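Local coordinates for nucleoplasmin-like protein (Drosophila melanogaster, PDB 1NLQ), which binds core histones and acts in the ATP-facilitated assembly of approximately regularly spaced nucleosomal arrays, this chain being its N-terminal, pentamer-forming core, at residues Ile37-Glu42 and Ala65-Gly70; Glu47-Glu52 and Gly95-His100; Lys31-Gln36 and Asp78-Glu83. All blocks are in the same frame, centred on the assembly; numbering follows the deposited sequence.

Contact 1 (Ile37-Glu42 and Ala65-Gly70); sequences ILLGAE and AVLKAG
Leu67 pushes its CD1 methyl into the dip between Ile37 and Leu39, two residues whose side chains leave the same face of strand 31-39. Leu67 CD1 rests against the backbone at the floor of the dip, 3.7 Å from Leu39 N, with CB of Leu39 as one wall at 3.8 Å and CG2 of Ile37 as the other at 4.1 Å. With CG anti to its carbonyl carbon (chi1 -51°), the Leu67 side chain rises from its strand to cross that of Ile37 at about a right angle. A smaller bump fills the neighbouring hollow: Ala65 CB sits in the fork of Ile37, 3.7 Å from both its CG2 and its CD1. The two strands belong to opposite sheets of the eight-stranded beta-sandwich of the nucleoplasmin core, and their axes here are 7.6 Å apart, inclined by 21°. Val97 and Val75 of the same chain also pack against Ile37 and Leu67. Toward the loop end of the contact Leu39 becomes the knob. With CG anti to the backbone N, Leu39 CD2 leans on the Lys68-Ala69 peptide, 3.3 Å from Ala69 N, while Ala69 CB flanks it at 4.1 Å. Lys68 itself, with its CB turned away from strand 31-39, is inferred to take part in contacts between pentamers.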
loop_
_atom_site.group_PDB
_atom_site.type_symbol
_atom_site.label_atom_id
_atom_site.label_comp_id
_atom_site.label_asym_id
_atom_site.label_seq_id
_atom_site.Cartn_x
_atom_site.Cartn_y
_atom_site.Cartn_z
ATOM N N ILE A 37 8.713 3.235 -5.289
ATOM C CA ILE A 37 9.350 3.795 -6.476
ATOM C C ILE A 37 8.551 5.068 -6.676
ATOM O O ILE A 37 7.350 5.032 -6.941
ATOM C CB ILE A 37 9.253 2.852 -7.691
ATOM C CG1 ILE A 37 10.001 1.552 -7.374
ATOM C CG2 ILE A 37 9.897 3.510 -8.908
ATOM C CD1 ILE A 37 10.039 0.535 -8.506
ATOM N N LEU A 38 9.244 6.188 -6.532
ATOM C CA LEU A 38 8.639 7.506 -6.568
ATOM C C LEU A 38 9.128 8.407 -7.691
ATOM O O LEU A 38 10.325 8.464 -7.968
ATOM C CB LEU A 38 8.920 8.153 -5.210
ATOM C CG LEU A 38 8.506 9.578 -4.856
ATOM C CD1 LEU A 38 6.989 9.710 -4.802
ATOM C CD2 LEU A 38 9.118 9.910 -3.502
ATOM N N LEU A 39 8.189 9.111 -8.323
ATOM C CA LEU A 39 8.505 10.020 -9.417
ATOM C C LEU A 39 8.851 11.409 -8.869
ATOM O O LEU A 39 8.109 11.973 -8.075
ATOM C CB LEU A 39 7.309 10.120 -10.366
ATOM C CG LEU A 39 7.509 10.982 -11.621
ATOM C CD1 LEU A 39 8.539 10.334 -12.534
ATOM C CD2 LEU A 39 6.180 11.132 -12.350
ATOM N N GLY A 40 9.982 11.953 -9.304
ATOM C CA GLY A 40 10.397 13.268 -8.835
ATOM C C GLY A 40 9.462 14.397 -9.226
ATOM O O GLY A 40 8.797 14.339 -10.261
ATOM N N ALA A 41 9.429 15.437 -8.400
ATOM C CA ALA A 41 8.574 16.596 -8.637
ATOM C C ALA A 41 8.842 17.295 -9.973
ATOM O O ALA A 41 7.940 17.883 -10.558
ATOM C CB ALA A 41 8.732 17.595 -7.483
ATOM N N GLU A 42 10.078 17.220 -10.454
ATOM C CA GLU A 42 10.452 17.858 -11.716
ATOM C C GLU A 42 10.051 17.070 -12.958
ATOM O O GLU A 42 10.203 17.568 -14.079
ATOM C CB GLU A 42 11.964 18.083 -11.761
ATOM C CG GLU A 42 12.547 18.679 -10.504
ATOM C CD GLU A 42 12.296 20.152 -10.390
ATOM O OE1 GLU A 42 11.112 20.563 -10.399
ATOM O OE2 GLU A 42 13.290 20.908 -10.301
ATOM N N ALA A 65 7.534 -0.556 -12.426
ATOM C CA ALA A 65 6.937 0.735 -12.129
ATOM C C ALA A 65 6.577 1.488 -13.407
ATOM O O ALA A 65 7.365 1.547 -14.346
ATOM C CB ALA A 65 7.907 1.581 -11.284
ATOM N N VAL A 66 5.368 2.029 -13.445
ATOM C CA VAL A 66 4.903 2.849 -14.558
ATOM C C VAL A 66 4.355 4.068 -13.832
ATOM O O VAL A 66 3.348 3.971 -13.130
ATOM C CB VAL A 66 3.769 2.180 -15.362
ATOM C CG1 VAL A 66 3.225 3.168 -16.413
ATOM C CG2 VAL A 66 4.292 0.938 -16.055
ATOM N N LEU A 67 5.036 5.202 -13.976
ATOM C CA LEU A 67 4.641 6.435 -13.308
ATOM C C LEU A 67 4.392 7.548 -14.321
ATOM O O LEU A 67 4.902 7.513 -15.441
ATOM C CB LEU A 67 5.746 6.882 -12.347
ATOM C CG LEU A 67 6.276 5.844 -11.350
ATOM C CD1 LEU A 67 7.542 6.364 -10.700
ATOM C CD2 LEU A 67 5.218 5.530 -10.308
ATOM N N LYS A 68 3.595 8.533 -13.924
ATOM C CA LYS A 68 3.305 9.667 -14.795
ATOM C C LYS A 68 2.734 10.818 -13.982
ATOM O O LYS A 68 1.715 10.668 -13.313
ATOM C CB LYS A 68 2.321 9.264 -15.901
ATOM C CG LYS A 68 2.062 10.395 -16.909
ATOM C CD LYS A 68 1.317 9.937 -18.163
ATOM C CE LYS A 68 -0.093 9.474 -17.866
ATOM N NZ LYS A 68 -0.895 9.350 -19.129
ATOM N N ALA A 69 3.412 11.961 -14.031
ATOM C CA ALA A 69 2.965 13.148 -13.310
ATOM C C ALA A 69 1.531 13.462 -13.731
ATOM O O ALA A 69 1.236 13.569 -14.920
ATOM C CB ALA A 69 3.882 14.326 -13.633
ATOM N N GLY A 70 0.646 13.606 -12.753
ATOM C CA GLY A 70 -0.748 13.886 -13.053
ATOM C C GLY A 70 -1.631 12.659 -12.899
ATOM O O GLY A 70 -2.853 12.776 -12.761
#

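Contact 2 (Glu47-Glu52 and Gly95-His100); sequences EFNVVE and GPVYIH
Two torsions of Asn49 bring its carboxamide to Gly95: CG stands beside the backbone N, roughly anti to the carbonyl carbon (chi1 -88°), and chi2 of -101° then turns OD1 toward the glycine. The link joins the two sheets of the nucleoplasmin beta-sandwich, since strand 48-55 lies in one sheet and strand 97-104 in the other. Gly95 N donates to Asn49 OD1 over 2.7 Å, a short but bent bond with 133° at the hydrogen; the donor lies in the plane of the amide carbonyl. The rotation of the carboxamide is fixed from its other end as well. Asn49 ND2 donates to the backbone O of Glu47 at 3.1 Å, which it meets from above the carbonyl plane, and to Glu47 OE2 at 3.2 Å, which accepts through its anti lone pair. Glu47 CG lies anti to its backbone N and the chain runs on extended, ending with OE2 beside Asn49 ND2. OE2 is further gripped by Ser94 N and by the ammonium of Lys44, which also bonds Gly95 O, so the turn leading into strand 97-104 is tied to Glu47 and Asn49 at several points. Gly95 has a positive phi, and a cis peptide bond joins it to Pro96. Beyond this polar cluster the interface becomes apolar. Val97 straddles the change: CG2 leans on Asn49 OD1 at 3.9 Å, while CG1 meets CG2 of Val51 at 3.8 Å, the two valine side chains overlapping alongside, pointing opposite ways. Last comes the wider touch between Val51 CG1 and Ile99 CD1, 4.3 Å apart.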
loop_
_atom_site.group_PDB
_atom_site.type_symbol
_atom_site.label_atom_id
_atom_site.label_comp_id
_atom_site.label_asym_id
_atom_site.label_seq_id
_atom_site.Cartn_x
_atom_site.Cartn_y
_atom_site.Cartn_z
ATOM N N GLU A 47 4.296 12.610 -18.869
ATOM C CA GLU A 47 5.322 11.783 -19.475
ATOM C C GLU A 47 5.472 10.477 -18.712
ATOM O O GLU A 47 5.758 10.468 -17.513
ATOM C CB GLU A 47 6.659 12.506 -19.487
ATOM C CG GLU A 47 7.822 11.602 -19.791
ATOM C CD GLU A 47 9.133 12.310 -19.612
ATOM O OE1 GLU A 47 9.431 13.177 -20.459
ATOM O OE2 GLU A 47 9.850 12.006 -18.626
ATOM N N PHE A 48 5.282 9.369 -19.413
ATOM C CA PHE A 48 5.420 8.074 -18.780
ATOM C C PHE A 48 6.862 7.797 -18.417
ATOM O O PHE A 48 7.774 8.017 -19.214
ATOM C CB PHE A 48 4.910 6.965 -19.699
ATOM C CG PHE A 48 3.436 6.740 -19.612
ATOM C CD1 PHE A 48 2.610 7.000 -20.700
ATOM C CD2 PHE A 48 2.864 6.269 -18.432
ATOM C CE1 PHE A 48 1.236 6.796 -20.616
ATOM C CE2 PHE A 48 1.482 6.061 -18.338
ATOM C CZ PHE A 48 0.669 6.323 -19.428
ATOM N N ASN A 49 7.056 7.322 -17.194
ATOM C CA ASN A 49 8.373 6.962 -16.695
ATOM C C ASN A 49 8.243 5.509 -16.296
ATOM O O ASN A 49 7.431 5.167 -15.442
ATOM C CB ASN A 49 8.751 7.830 -15.497
ATOM C CG ASN A 49 9.427 9.122 -15.912
ATOM O OD1 ASN A 49 10.650 9.242 -15.842
ATOM N ND2 ASN A 49 8.636 10.086 -16.361
ATOM N N VAL A 50 9.041 4.656 -16.926
ATOM C CA VAL A 50 8.981 3.227 -16.673
ATOM C C VAL A 50 10.311 2.666 -16.205
ATOM O O VAL A 50 11.342 2.884 -16.839
ATOM C CB VAL A 50 8.542 2.473 -17.956
ATOM C CG1 VAL A 50 8.448 0.977 -17.694
ATOM C CG2 VAL A 50 7.207 3.024 -18.427
ATOM N N VAL A 51 10.273 1.950 -15.087
ATOM C CA VAL A 51 11.461 1.325 -14.523
ATOM C C VAL A 51 11.338 -0.170 -14.769
ATOM O O VAL A 51 10.314 -0.773 -14.473
ATOM C CB VAL A 51 11.574 1.568 -13.004
ATOM C CG1 VAL A 51 12.788 0.841 -12.443
ATOM C CG2 VAL A 51 11.674 3.056 -12.720
ATOM N N GLU A 52 12.379 -0.758 -15.333
ATOM C CA GLU A 52 12.376 -2.181 -15.620
ATOM C C GLU A 52 13.385 -2.858 -14.715
ATOM O O GLU A 52 14.481 -2.338 -14.508
ATOM C CB GLU A 52 12.768 -2.414 -17.073
ATOM C CG GLU A 52 12.885 -3.876 -17.442
ATOM C CD GLU A 52 13.712 -4.074 -18.685
ATOM O OE1 GLU A 52 13.251 -3.711 -19.787
ATOM O OE2 GLU A 52 14.840 -4.588 -18.545
ATOM N N GLY A 95 12.798 10.911 -15.845
ATOM C CA GLY A 95 12.854 10.976 -14.400
ATOM C C GLY A 95 12.906 12.396 -13.858
ATOM O O GLY A 95 12.427 13.325 -14.497
ATOM N N PRO A 96 13.501 12.595 -12.673
ATOM C CA PRO A 96 14.100 11.522 -11.878
ATOM C C PRO A 96 13.095 10.577 -11.227
ATOM O O PRO A 96 11.931 10.920 -11.022
ATOM C CB PRO A 96 14.935 12.281 -10.846
ATOM C CG PRO A 96 14.174 13.550 -10.664
ATOM C CD PRO A 96 13.716 13.913 -12.045
ATOM N N VAL A 97 13.567 9.369 -10.940
ATOM C CA VAL A 97 12.762 8.358 -10.276
ATOM C C VAL A 97 13.600 7.830 -9.113
ATOM O O VAL A 97 14.789 7.540 -9.271
ATOM C CB VAL A 97 12.404 7.195 -11.226
ATOM C CG1 VAL A 97 11.663 6.103 -10.460
ATOM C CG2 VAL A 97 11.541 7.713 -12.360
ATOM N N TYR A 98 12.988 7.724 -7.940
ATOM C CA TYR A 98 13.698 7.243 -6.769
ATOM C C TYR A 98 13.220 5.841 -6.390
ATOM O O TYR A 98 12.024 5.556 -6.412
ATOM C CB TYR A 98 13.475 8.202 -5.592
ATOM C CG TYR A 98 13.560 9.663 -5.968
ATOM C CD1 TYR A 98 12.418 10.470 -5.969
ATOM C CD2 TYR A 98 14.779 10.244 -6.328
ATOM C CE1 TYR A 98 12.490 11.816 -6.315
ATOM C CE2 TYR A 98 14.852 11.594 -6.678
ATOM C CZ TYR A 98 13.708 12.365 -6.670
ATOM O OH TYR A 98 13.781 13.695 -7.033
ATOM N N ILE A 99 14.161 4.968 -6.053
ATOM C CA ILE A 99 13.826 3.604 -5.653
ATOM C C ILE A 99 14.216 3.450 -4.186
ATOM O O ILE A 99 15.376 3.671 -3.823
ATOM C CB ILE A 99 14.588 2.568 -6.513
ATOM C CG1 ILE A 99 14.195 2.732 -7.983
ATOM C CG2 ILE A 99 14.258 1.161 -6.052
ATOM C CD1 ILE A 99 14.988 1.857 -8.943
ATOM N N HIS A 100 13.247 3.093 -3.346
ATOM C CA HIS A 100 13.483 2.935 -1.913
ATOM C C HIS A 100 13.202 1.524 -1.408
ATOM O O HIS A 100 12.280 0.857 -1.872
ATOM C CB HIS A 100 12.600 3.896 -1.117
ATOM C CG HIS A 100 12.684 5.320 -1.569
ATOM N ND1 HIS A 100 11.585 6.018 -2.017
ATOM C CD2 HIS A 100 13.727 6.183 -1.623
ATOM C CE1 HIS A 100 11.945 7.250 -2.329
ATOM N NE2 HIS A 100 13.239 7.376 -2.099
#

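Contact 3 (Lys31-Gln36 and Asp78-Glu83); sequences KLVIKQ and DVEFYE
Lys31 lies across its neighbours on strand 74-82 and ends on the carboxylate of Glu80. Lys31 CB is 3.8 Å from Phe81 O, and CG comes closer to the same oxygen, at 3.5 Å. Lys31 CD passes beside Glu80 OE1 at 3.2 Å. There the chain bends (chi3 -59°), bringing Lys31 CE to within 3.4 Å of Glu80 OE2, with the ring of Tyr82 also nearby. The tip, Lys31 NZ, straddles the carboxylate in a salt bridge, 2.9 Å from Glu80 OE2 and 3.0 Å from OE1, although both hydrogen bonds are weak; Glu4 of a neighbouring subunit gives it a second acidic partner. Beneath the side chains runs an antiparallel pairing between strand 31-39 and strand 74-82, the latter outermost in its sheet of the nucleoplasmin sandwich within this chain: Leu32 and Phe81 exchange two backbone bonds, and Ile34 N donates to Val79 O. At Ile34 a G1 beta bulge interrupts the pattern, as Asp78 and Val79 both face it and both send weak N-H bonds to its O. Here Lys35 NZ meets Asp78 OD1 at 2.8 Å from above the carboxylate plane. Lys35 NZ also bridges to Asp78 of one neighbouring subunit, and Asp78 OD2 to Lys35 of another. On the face carrying Leu32 and Ile34, turned into the sandwich, Ile34 CG1 touches the Phe81 ring at its edge, 3.9 Å from CE1.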
loop_
_atom_site.group_PDB
_atom_site.type_symbol
_atom_site.label_atom_id
_atom_site.label_comp_id
_atom_site.label_asym_id
_atom_site.label_seq_id
_atom_site.Cartn_x
_atom_site.Cartn_y
_atom_site.Cartn_z
ATOM N N LYS A 31 19.050 -10.142 0.673
ATOM C CA LYS A 31 17.803 -9.874 -0.028
ATOM C C LYS A 31 17.564 -8.382 -0.157
ATOM O O LYS A 31 17.813 -7.623 0.774
ATOM C CB LYS A 31 16.620 -10.498 0.723
ATOM C CG LYS A 31 15.257 -10.214 0.092
ATOM C CD LYS A 31 14.091 -10.638 0.985
ATOM C CE LYS A 31 14.144 -12.122 1.319
ATOM N NZ LYS A 31 12.916 -12.587 2.033
ATOM N N LEU A 32 17.079 -7.973 -1.320
ATOM C CA LEU A 32 16.763 -6.575 -1.567
ATOM C C LEU A 32 15.249 -6.464 -1.628
ATOM O O LEU A 32 14.602 -7.129 -2.438
ATOM C CB LEU A 32 17.354 -6.115 -2.896
ATOM C CG LEU A 32 17.033 -4.667 -3.278
ATOM C CD1 LEU A 32 17.632 -3.706 -2.256
ATOM C CD2 LEU A 32 17.587 -4.384 -4.655
ATOM N N VAL A 33 14.675 -5.641 -0.759
ATOM C CA VAL A 33 13.234 -5.464 -0.744
ATOM C C VAL A 33 12.944 -4.074 -1.278
ATOM O O VAL A 33 13.451 -3.094 -0.750
ATOM C CB VAL A 33 12.661 -5.565 0.684
ATOM C CG1 VAL A 33 11.139 -5.442 0.640
ATOM C CG2 VAL A 33 13.077 -6.886 1.323
ATOM N N ILE A 34 12.151 -3.991 -2.336
ATOM C CA ILE A 34 11.822 -2.688 -2.900
ATOM C C ILE A 34 10.447 -2.280 -2.407
ATOM O O ILE A 34 9.444 -2.896 -2.762
ATOM C CB ILE A 34 11.843 -2.722 -4.435
ATOM C CG1 ILE A 34 13.256 -3.051 -4.928
ATOM C CG2 ILE A 34 11.397 -1.384 -4.987
ATOM C CD1 ILE A 34 14.350 -2.154 -4.354
ATOM N N LYS A 35 10.416 -1.236 -1.583
ATOM C CA LYS A 35 9.179 -0.756 -0.984
ATOM C C LYS A 35 8.439 0.316 -1.752
ATOM O O LYS A 35 7.215 0.303 -1.805
ATOM C CB LYS A 35 9.456 -0.231 0.425
ATOM C CG LYS A 35 9.883 -1.288 1.428
ATOM C CD LYS A 35 8.745 -2.249 1.693
ATOM C CE LYS A 35 9.023 -3.155 2.884
ATOM N NZ LYS A 35 7.825 -3.981 3.218
ATOM N N GLN A 36 9.180 1.249 -2.330
ATOM C CA GLN A 36 8.568 2.359 -3.040
ATOM C C GLN A 36 9.402 2.858 -4.214
ATOM O O GLN A 36 10.630 2.867 -4.166
ATOM C CB GLN A 36 8.319 3.503 -2.034
ATOM C CG GLN A 36 7.854 4.824 -2.625
ATOM C CD GLN A 36 7.686 5.919 -1.569
ATOM O OE1 GLN A 36 6.580 6.182 -1.105
ATOM N NE2 GLN A 36 8.791 6.551 -1.185
ATOM N N ASP A 78 6.752 -3.653 -3.029
ATOM C CA ASP A 78 6.973 -4.523 -1.881
ATOM C C ASP A 78 7.423 -5.880 -2.398
ATOM O O ASP A 78 6.994 -6.923 -1.914
ATOM C CB ASP A 78 5.712 -4.680 -1.019
ATOM C CG ASP A 78 6.006 -5.357 0.321
ATOM O OD1 ASP A 78 7.163 -5.261 0.785
ATOM O OD2 ASP A 78 5.095 -5.982 0.916
ATOM N N VAL A 79 8.287 -5.850 -3.406
ATOM C CA VAL A 79 8.804 -7.079 -3.981
ATOM C C VAL A 79 10.200 -7.337 -3.454
ATOM O O VAL A 79 10.858 -6.435 -2.945
ATOM C CB VAL A 79 8.858 -7.006 -5.517
ATOM C CG1 VAL A 79 7.463 -6.857 -6.070
ATOM C CG2 VAL A 79 9.734 -5.845 -5.962
ATOM N N GLU A 80 10.647 -8.583 -3.554
ATOM C CA GLU A 80 11.977 -8.917 -3.091
ATOM C C GLU A 80 12.791 -9.728 -4.072
ATOM O O GLU A 80 12.257 -10.476 -4.891
ATOM C CB GLU A 80 11.919 -9.646 -1.753
ATOM C CG GLU A 80 10.938 -10.778 -1.669
ATOM C CD GLU A 80 11.017 -11.460 -0.318
ATOM O OE1 GLU A 80 10.886 -10.759 0.711
ATOM O OE2 GLU A 80 11.218 -12.691 -0.284
ATOM N N PHE A 81 14.100 -9.550 -3.978
ATOM C CA PHE A 81 15.055 -10.238 -4.825
ATOM C C PHE A 81 16.048 -10.890 -3.874
ATOM O O PHE A 81 16.722 -10.220 -3.094
ATOM C CB PHE A 81 15.742 -9.231 -5.738
ATOM C CG PHE A 81 14.778 -8.409 -6.550
ATOM C CD1 PHE A 81 14.413 -7.126 -6.146
ATOM C CD2 PHE A 81 14.190 -8.944 -7.688
ATOM C CE1 PHE A 81 13.469 -6.393 -6.868
ATOM C CE2 PHE A 81 13.250 -8.224 -8.416
ATOM C CZ PHE A 81 12.884 -6.944 -8.007
ATOM N N TYR A 82 16.125 -12.210 -3.947
ATOM C CA TYR A 82 16.977 -12.980 -3.058
ATOM C C TYR A 82 18.253 -13.458 -3.736
ATOM O O TYR A 82 18.216 -13.976 -4.848
ATOM C CB TYR A 82 16.172 -14.175 -2.553
ATOM C CG TYR A 82 16.887 -15.117 -1.614
ATOM C CD1 TYR A 82 17.050 -14.805 -0.265
ATOM C CD2 TYR A 82 17.345 -16.353 -2.064
ATOM C CE1 TYR A 82 17.647 -15.708 0.614
ATOM C CE2 TYR A 82 17.938 -17.258 -1.198
ATOM C CZ TYR A 82 18.084 -16.931 0.141
ATOM O OH TYR A 82 18.653 -17.847 0.997
ATOM N N GLU A 83 19.376 -13.264 -3.058
ATOM C CA GLU A 83 20.674 -13.701 -3.567
ATOM C C GLU A 83 20.774 -13.638 -5.076
ATOM O O GLU A 83 20.947 -14.665 -5.742
ATOM C CB GLU A 83 20.948 -15.139 -3.115
ATOM C CG GLU A 83 21.149 -15.283 -1.628
ATOM C CD GLU A 83 21.381 -16.714 -1.208
ATOM O OE1 GLU A 83 21.774 -16.926 -0.048
ATOM O OE2 GLU A 83 21.166 -17.625 -2.032
#

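After strands 4-11 and 17-20 the chain lays down strand 31-39, whose first six residues serve contact 3 and whose last residues serve contact 1, about 20 Å away between centres. Residues 47-52 of contact 2 follow. Contact 1 closes first, when 65-70 returns to 37-42; contact 3 closes at 78-83 and encloses contact 1 entirely. Contact 2, completed only at 95-100, crosses both. Contact 3 pairs neighbouring strands within one sheet, whereas contacts 1 and 2 tie that sheet to the other. Strand 97-104 runs alongside strand 31-39, so Tyr98 and His100 of contact 2 join backbones with Leu38 of contact 1 and Lys35 and Gln36 of contact 3.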